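Like-Sm ribonucleoprotein core (Methanococcus vannielii SB, PDB 5MKI) probably binds RNA, with sites for uridine nucleotide and calcium, as a seven-subunit archaeal member of the Sm family. Local coordinates at residues V21-R32 / V42-S51. Sequence-based numbering, arbitrary orientation.
Sequences VYLKDGKLVKGR and VALENAKIES
Val29 and Ile49 face each other as a non-hydrogen-bonded pair between antiparallel strands 28-32 and 47-49 (165°), and a beta bulge after Lys30 shifts the register, so that Arg32 pairs with Glu45 where segment 42-51 turns its corner. Two backbone bonds, Arg32 N to Glu45 O and Glu45 N to Arg32 O, the latter at 2.8 Å, hold that corner. At Gly31 a side chain would press on Leu44 and Ala47. Inside the bend, Val29 CG1 meets Ile49 CD1 at 3.6 Å and Leu44 CD1 at 3.7 Å; Val21 CG2 reaches the same leucine methyl from the next strand. Cutting Leu44 back to an alanine removes both methyls and is likely to leave a gap against Val29 and Val21. On the outer face, Arg32 and Glu45 run alongside each other, both extended with CG anti to the backbone N (chi1 -179° and -170°). Their charged ends are bridged by a water that donates to Glu45 OE1 and accepts weakly from Arg32 NE. Beside them Lys30 and Lys48 also run together, Lys48 NZ being salt-bridged to Glu56, which probably offsets their like charges. This strongly bent sheet, characteristic of the Sm fold, thus joins an apolar interior to a charged, hydrated exterior.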
ATOM      1  N   VAL A  21      -0.176  21.352   5.428  1.00 26.46           N
ATOM      2  CA  VAL A  21      -0.028  19.935   5.083  1.00 27.90           C
ATOM      3  C   VAL A  21      -0.436  19.760   3.628  1.00 25.11           C
ATOM      4  O   VAL A  21      -1.614  19.905   3.288  1.00 29.17           O
ATOM      5  CB  VAL A  21      -0.867  19.025   5.993  1.00 25.64           C
ATOM      6  CG1 VAL A  21      -0.627  17.528   5.626  1.00 25.81           C
ATOM      7  CG2 VAL A  21      -0.551  19.273   7.454  1.00 24.79           C
ATOM      8  N   TYR A  22       0.531  19.433   2.772  1.00 22.31           N
ATOM      9  CA  TYR A  22       0.267  19.085   1.377  1.00 27.60           C
ATOM     10  C   TYR A  22      -0.084  17.601   1.248  1.00 31.02           C
ATOM     11  O   TYR A  22       0.667  16.736   1.707  1.00 26.66           O
ATOM     12  CB  TYR A  22       1.483  19.383   0.500  1.00 28.01           C
ATOM     13  CG  TYR A  22       1.830  20.852   0.366  1.00 35.63           C
ATOM     14  CD1 TYR A  22       2.541  21.516   1.363  1.00 31.69           C
ATOM     15  CD2 TYR A  22       1.459  21.571  -0.767  1.00 36.72           C
ATOM     16  CE1 TYR A  22       2.866  22.859   1.235  1.00 34.93           C
ATOM     17  CE2 TYR A  22       1.788  22.914  -0.908  1.00 39.02           C
ATOM     18  CZ  TYR A  22       2.488  23.554   0.096  1.00 39.53           C
ATOM     19  OH  TYR A  22       2.812  24.892  -0.039  1.00 46.86           O
ATOM     20  N   LEU A  23      -1.198  17.314   0.585  1.00 31.48           N
ATOM     21  CA  LEU A  23      -1.713  15.965   0.425  1.00 29.54           C
ATOM     22  C   LEU A  23      -1.423  15.443  -0.980  1.00 35.49           C
ATOM     23  O   LEU A  23      -1.198  16.209  -1.921  1.00 30.70           O
ATOM     24  CB  LEU A  23      -3.214  15.937   0.706  1.00 33.34           C
ATOM     25  CG  LEU A  23      -3.618  16.367   2.118  1.00 35.08           C
ATOM     26  CD1 LEU A  23      -5.120  16.125   2.339  1.00 37.44           C
ATOM     27  CD2 LEU A  23      -2.785  15.616   3.151  1.00 26.88           C
ATOM     28  N   LYS A  24      -1.452  14.112  -1.113  1.00 36.68           N
ATOM     29  CA  LYS A  24      -1.074  13.472  -2.373  1.00 32.51           C
ATOM     30  C   LYS A  24      -1.975  13.885  -3.528  1.00 33.35           C
ATOM     31  O   LYS A  24      -1.541  13.875  -4.686  1.00 36.25           O
ATOM     32  CB  LYS A  24      -1.102  11.953  -2.217  1.00 32.64           C
ATOM     33  CG  LYS A  24       0.010  11.394  -1.368  1.00 33.01           C
ATOM     34  CD  LYS A  24      -0.216   9.918  -1.118  1.00 31.88           C
ATOM     35  CE  LYS A  24       1.027   9.261  -0.534  1.00 36.52           C
ATOM     36  NZ  LYS A  24       1.353   9.798   0.834  1.00 34.06           N
ATOM     37  N   ASP A  25      -3.218  14.249  -3.245  1.00 31.40           N
ATOM     38  CA  ASP A  25      -4.191  14.540  -4.288  1.00 40.44           C
ATOM     39  C   ASP A  25      -4.178  15.996  -4.730  1.00 38.41           C
ATOM     40  O   ASP A  25      -5.013  16.383  -5.555  1.00 37.50           O
ATOM     41  CB  ASP A  25      -5.600  14.159  -3.812  1.00 39.38           C
ATOM     42  CG  ASP A  25      -6.012  14.888  -2.529  1.00 42.93           C
ATOM     43  OD1 ASP A  25      -5.344  15.873  -2.146  1.00 41.40           O
ATOM     44  OD2 ASP A  25      -7.013  14.473  -1.904  1.00 43.83           O
ATOM     45  N   GLY A  26      -3.268  16.811  -4.194  1.00 38.31           N
ATOM     46  CA  GLY A  26      -3.202  18.224  -4.514  1.00 37.82           C
ATOM     47  C   GLY A  26      -3.810  19.148  -3.478  1.00 39.22           C
ATOM     48  O   GLY A  26      -3.554  20.354  -3.524  1.00 45.74           O
ATOM     49  N   LYS A  27      -4.594  18.621  -2.544  1.00 39.38           N
ATOM     50  CA  LYS A  27      -5.162  19.439  -1.485  1.00 41.82           C
ATOM     51  C   LYS A  27      -4.070  20.043  -0.606  1.00 42.43           C
ATOM     52  O   LYS A  27      -2.992  19.470  -0.424  1.00 32.91           O
ATOM     53  CB  LYS A  27      -6.111  18.609  -0.623  1.00 41.94           C
ATOM     54  CG  LYS A  27      -7.360  18.131  -1.340  1.00 45.47           C
ATOM     55  CD  LYS A  27      -8.387  17.604  -0.342  1.00 46.27           C
ATOM     56  CE  LYS A  27      -9.545  16.924  -1.047  1.00 49.27           C
ATOM     57  NZ  LYS A  27      -9.095  15.804  -1.901  1.00 41.77           N
ATOM     58  N   LEU A  28      -4.372  21.223  -0.064  1.00 45.94           N
ATOM     59  CA  LEU A  28      -3.598  21.872   0.985  1.00 43.94           C
ATOM     60  C   LEU A  28      -4.495  22.047   2.202  1.00 49.24           C
ATOM     61  O   LEU A  28      -5.568  22.645   2.096  1.00 50.63           O
ATOM     62  CB  LEU A  28      -3.082  23.244   0.536  1.00 50.15           C
ATOM     63  CG  LEU A  28      -1.725  23.385  -0.149  1.00 47.17           C
ATOM     64  CD1 LEU A  28      -1.760  22.834  -1.573  1.00 49.93           C
ATOM     65  CD2 LEU A  28      -1.286  24.852  -0.125  1.00 45.92           C
ATOM     66  N   VAL A  29      -4.063  21.532   3.350  1.00 43.64           N
ATOM     67  CA  VAL A  29      -4.779  21.705   4.610  1.00 38.76           C
ATOM     68  C   VAL A  29      -3.891  22.527   5.531  1.00 34.82           C
ATOM     69  O   VAL A  29      -2.751  22.140   5.804  1.00 32.84           O
ATOM     70  CB  VAL A  29      -5.148  20.363   5.265  1.00 38.61           C
ATOM     71  CG1 VAL A  29      -6.110  20.595   6.399  1.00 37.54           C
ATOM     72  CG2 VAL A  29      -5.740  19.406   4.248  1.00 39.74           C
ATOM     73  N   LYS A  30      -4.416  23.651   6.014  1.00 36.35           N
ATOM     74  CA  LYS A  30      -3.665  24.600   6.829  1.00 39.49           C
ATOM     75  C   LYS A  30      -4.329  24.710   8.192  1.00 32.35           C
ATOM     76  O   LYS A  30      -5.555  24.825   8.272  1.00 38.37           O
ATOM     77  CB  LYS A  30      -3.606  25.974   6.146  1.00 38.34           C
ATOM     78  CG  LYS A  30      -3.013  27.085   7.007  1.00 48.13           C
ATOM     79  CD  LYS A  30      -3.210  28.474   6.386  1.00 54.69           C
ATOM     80  CE  LYS A  30      -3.686  29.500   7.421  1.00 55.98           C
ATOM     81  NZ  LYS A  30      -2.606  30.451   7.869  1.00 55.29           N
ATOM     82  N   GLY A  31      -3.533  24.674   9.258  1.00 29.06           N
ATOM     83  CA  GLY A  31      -4.113  24.749  10.590  1.00 30.63           C
ATOM     84  C   GLY A  31      -3.050  24.780  11.670  1.00 28.52           C
ATOM     85  O   GLY A  31      -1.848  24.761  11.395  1.00 31.46           O
ATOM     86  N   ARG A  32      -3.522  24.816  12.916  1.00 31.03           N
ATOM     87  CA  ARG A  32      -2.659  24.882  14.096  1.00 33.50           C
ATOM     88  C   ARG A  32      -2.400  23.471  14.630  1.00 30.68           C
ATOM     89  O   ARG A  32      -3.336  22.772  15.043  1.00 30.92           O
ATOM     90  CB  ARG A  32      -3.312  25.758  15.168  1.00 33.54           C
ATOM     91  CG  ARG A  32      -2.519  25.941  16.471  1.00 31.47           C
ATOM     92  CD  ARG A  32      -3.392  26.647  17.519  1.00 34.03           C
ATOM     93  NE  ARG A  32      -2.642  27.016  18.719  1.00 34.30           N
ATOM     94  CZ  ARG A  32      -1.882  28.105  18.816  1.00 35.40           C
ATOM     95  NH1 ARG A  32      -1.765  28.930  17.784  1.00 32.03           N
ATOM     96  NH2 ARG A  32      -1.231  28.365  19.937  1.00 32.32           N
ATOM     97  N   VAL A  42      -1.891  13.835  11.948  1.00 24.71           N
ATOM     98  CA  VAL A  42      -1.811  15.151  12.590  1.00 25.42           C
ATOM     99  C   VAL A  42      -3.211  15.633  12.967  1.00 25.26           C
ATOM    100  O   VAL A  42      -4.178  15.459  12.211  1.00 24.46           O
ATOM    101  CB  VAL A  42      -1.091  16.195  11.703  1.00 23.78           C
ATOM    102  CG1 VAL A  42       0.323  15.745  11.343  1.00 20.34           C
ATOM    103  CG2 VAL A  42      -1.884  16.493  10.430  1.00 26.46           C
ATOM    104  N   ALA A  43      -3.321  16.224  14.156  1.00 26.50           N
ATOM    105  CA  ALA A  43      -4.537  16.906  14.583  1.00 24.77           C
ATOM    106  C   ALA A  43      -4.337  18.406  14.373  1.00 28.76           C
ATOM    107  O   ALA A  43      -3.425  18.997  14.960  1.00 27.02           O
ATOM    108  CB  ALA A  43      -4.862  16.598  16.043  1.00 20.95           C
ATOM    109  N   LEU A  44      -5.165  19.007  13.520  1.00 25.89           N
ATOM    110  CA  LEU A  44      -5.052  20.422  13.164  1.00 24.70           C
ATOM    111  C   LEU A  44      -6.262  21.185  13.690  1.00 29.69           C
ATOM    112  O   LEU A  44      -7.400  20.870  13.327  1.00 30.90           O
ATOM    113  CB  LEU A  44      -4.957  20.606  11.653  1.00 23.99           C
ATOM    114  CG  LEU A  44      -3.783  19.977  10.916  1.00 29.06           C
ATOM    115  CD1 LEU A  44      -4.013  20.048   9.413  1.00 20.98           C
ATOM    116  CD2 LEU A  44      -2.507  20.685  11.328  1.00 30.09           C
ATOM    117  N   GLU A  45      -6.008  22.205  14.507  1.00 32.97           N
ATOM    118  CA  GLU A  45      -7.056  23.022  15.107  1.00 32.94           C
ATOM    119  C   GLU A  45      -7.345  24.244  14.241  1.00 34.37           C
ATOM    120  O   GLU A  45      -6.425  24.865  13.702  1.00 33.03           O
ATOM    121  CB  GLU A  45      -6.635  23.468  16.507  1.00 34.77           C
ATOM    122  CG  GLU A  45      -7.733  24.119  17.310  1.00 38.34           C
ATOM    123  CD  GLU A  45      -7.211  24.740  18.581  1.00 40.87           C
ATOM    124  OE1 GLU A  45      -6.548  25.798  18.489  1.00 42.67           O
ATOM    125  OE2 GLU A  45      -7.458  24.171  19.667  1.00 46.87           O
ATOM    126  N   ASN A  46      -8.628  24.590  14.111  1.00 34.02           N
ATOM    127  CA  ASN A  46      -9.046  25.745  13.310  1.00 39.40           C
ATOM    128  C   ASN A  46      -8.437  25.677  11.907  1.00 42.15           C
ATOM    129  O   ASN A  46      -7.703  26.569  11.464  1.00 38.52           O
ATOM    130  CB  ASN A  46      -8.684  27.061  14.016  1.00 37.56           C
ATOM    131  CG  ASN A  46      -9.538  27.302  15.252  1.00 39.60           C
ATOM    132  OD1 ASN A  46     -10.707  26.923  15.295  1.00 38.03           O
ATOM    133  ND2 ASN A  46      -8.949  27.910  16.268  1.00 47.73           N
ATOM    134  N   ALA A  47      -8.756  24.585  11.215  1.00 35.15           N
ATOM    135  CA  ALA A  47      -8.086  24.239   9.971  1.00 35.61           C
ATOM    136  C   ALA A  47      -8.853  24.756   8.759  1.00 38.30           C
ATOM    137  O   ALA A  47     -10.071  24.939   8.786  1.00 41.64           O
ATOM    138  CB  ALA A  47      -7.911  22.718   9.859  1.00 38.72           C
ATOM    139  N   LYS A  48      -8.111  24.966   7.677  1.00 37.83           N
ATOM    140  CA  LYS A  48      -8.647  25.517   6.442  1.00 47.08           C
ATOM    141  C   LYS A  48      -8.144  24.700   5.264  1.00 49.85           C
ATOM    142  O   LYS A  48      -6.948  24.403   5.179  1.00 49.94           O
ATOM    143  CB  LYS A  48      -8.232  26.986   6.263  1.00 43.13           C
ATOM    144  CG  LYS A  48      -8.615  27.904   7.427  1.00 50.10           C
ATOM    145  CD  LYS A  48      -7.636  29.078   7.544  1.00 48.32           C
ATOM    146  CE  LYS A  48      -8.075  30.085   8.604  1.00 55.57           C
ATOM    147  NZ  LYS A  48      -6.935  30.582   9.457  1.00 55.24           N
ATOM    148  N   ILE A  49      -9.047  24.342   4.357  1.00 52.80           N
ATOM    149  CA  ILE A  49      -8.658  23.787   3.066  1.00 59.47           C
ATOM    150  C   ILE A  49      -8.555  24.938   2.077  1.00 69.62           C
ATOM    151  O   ILE A  49      -9.476  25.756   1.973  1.00 72.09           O
ATOM    152  CB  ILE A  49      -9.670  22.738   2.576  1.00 60.62           C
ATOM    153  CG1 ILE A  49     -10.161  21.851   3.728  1.00 53.17           C
ATOM    154  CG2 ILE A  49      -9.072  21.926   1.443  1.00 61.38           C
ATOM    155  CD1 ILE A  49      -9.072  21.131   4.477  1.00 42.94           C
ATOM    156  N   GLU A  50      -7.433  25.014   1.353  1.00 69.20           N
ATOM    157  CA  GLU A  50      -7.311  26.037   0.318  1.00 77.36           C
ATOM    158  C   GLU A  50      -8.348  25.849  -0.782  1.00 78.78           C
ATOM    159  O   GLU A  50      -8.658  26.806  -1.501  1.00 81.08           O
ATOM    160  CB  GLU A  50      -5.897  26.038  -0.277  1.00 70.68           C
ATOM    161  CG  GLU A  50      -5.755  25.389  -1.671  1.00 72.73           C
ATOM    162  CD  GLU A  50      -6.004  23.872  -1.693  1.00 68.73           C
ATOM    163  OE1 GLU A  50      -5.944  23.275  -2.791  1.00 66.79           O
ATOM    164  OE2 GLU A  50      -6.260  23.272  -0.627  1.00 66.99           O
ATOM    165  N   SER A  51      -8.901  24.645  -0.911  1.00 77.14           N
ATOM    166  CA  SER A  51      -9.990  24.364  -1.835  1.00 80.29           C
ATOM    167  C   SER A  51     -11.340  24.856  -1.327  1.00 82.49           C
ATOM    168  O   SER A  51     -12.371  24.381  -1.814  1.00 84.98           O
ATOM    169  CB  SER A  51     -10.073  22.858  -2.099  1.00 80.15           C
ATOM    170  OG  SER A  51      -8.786  22.265  -2.158  1.00 75.30           O
TER
HETATM  171  O   HOH W   1      -4.704  25.709  20.588  1.00 41.41           O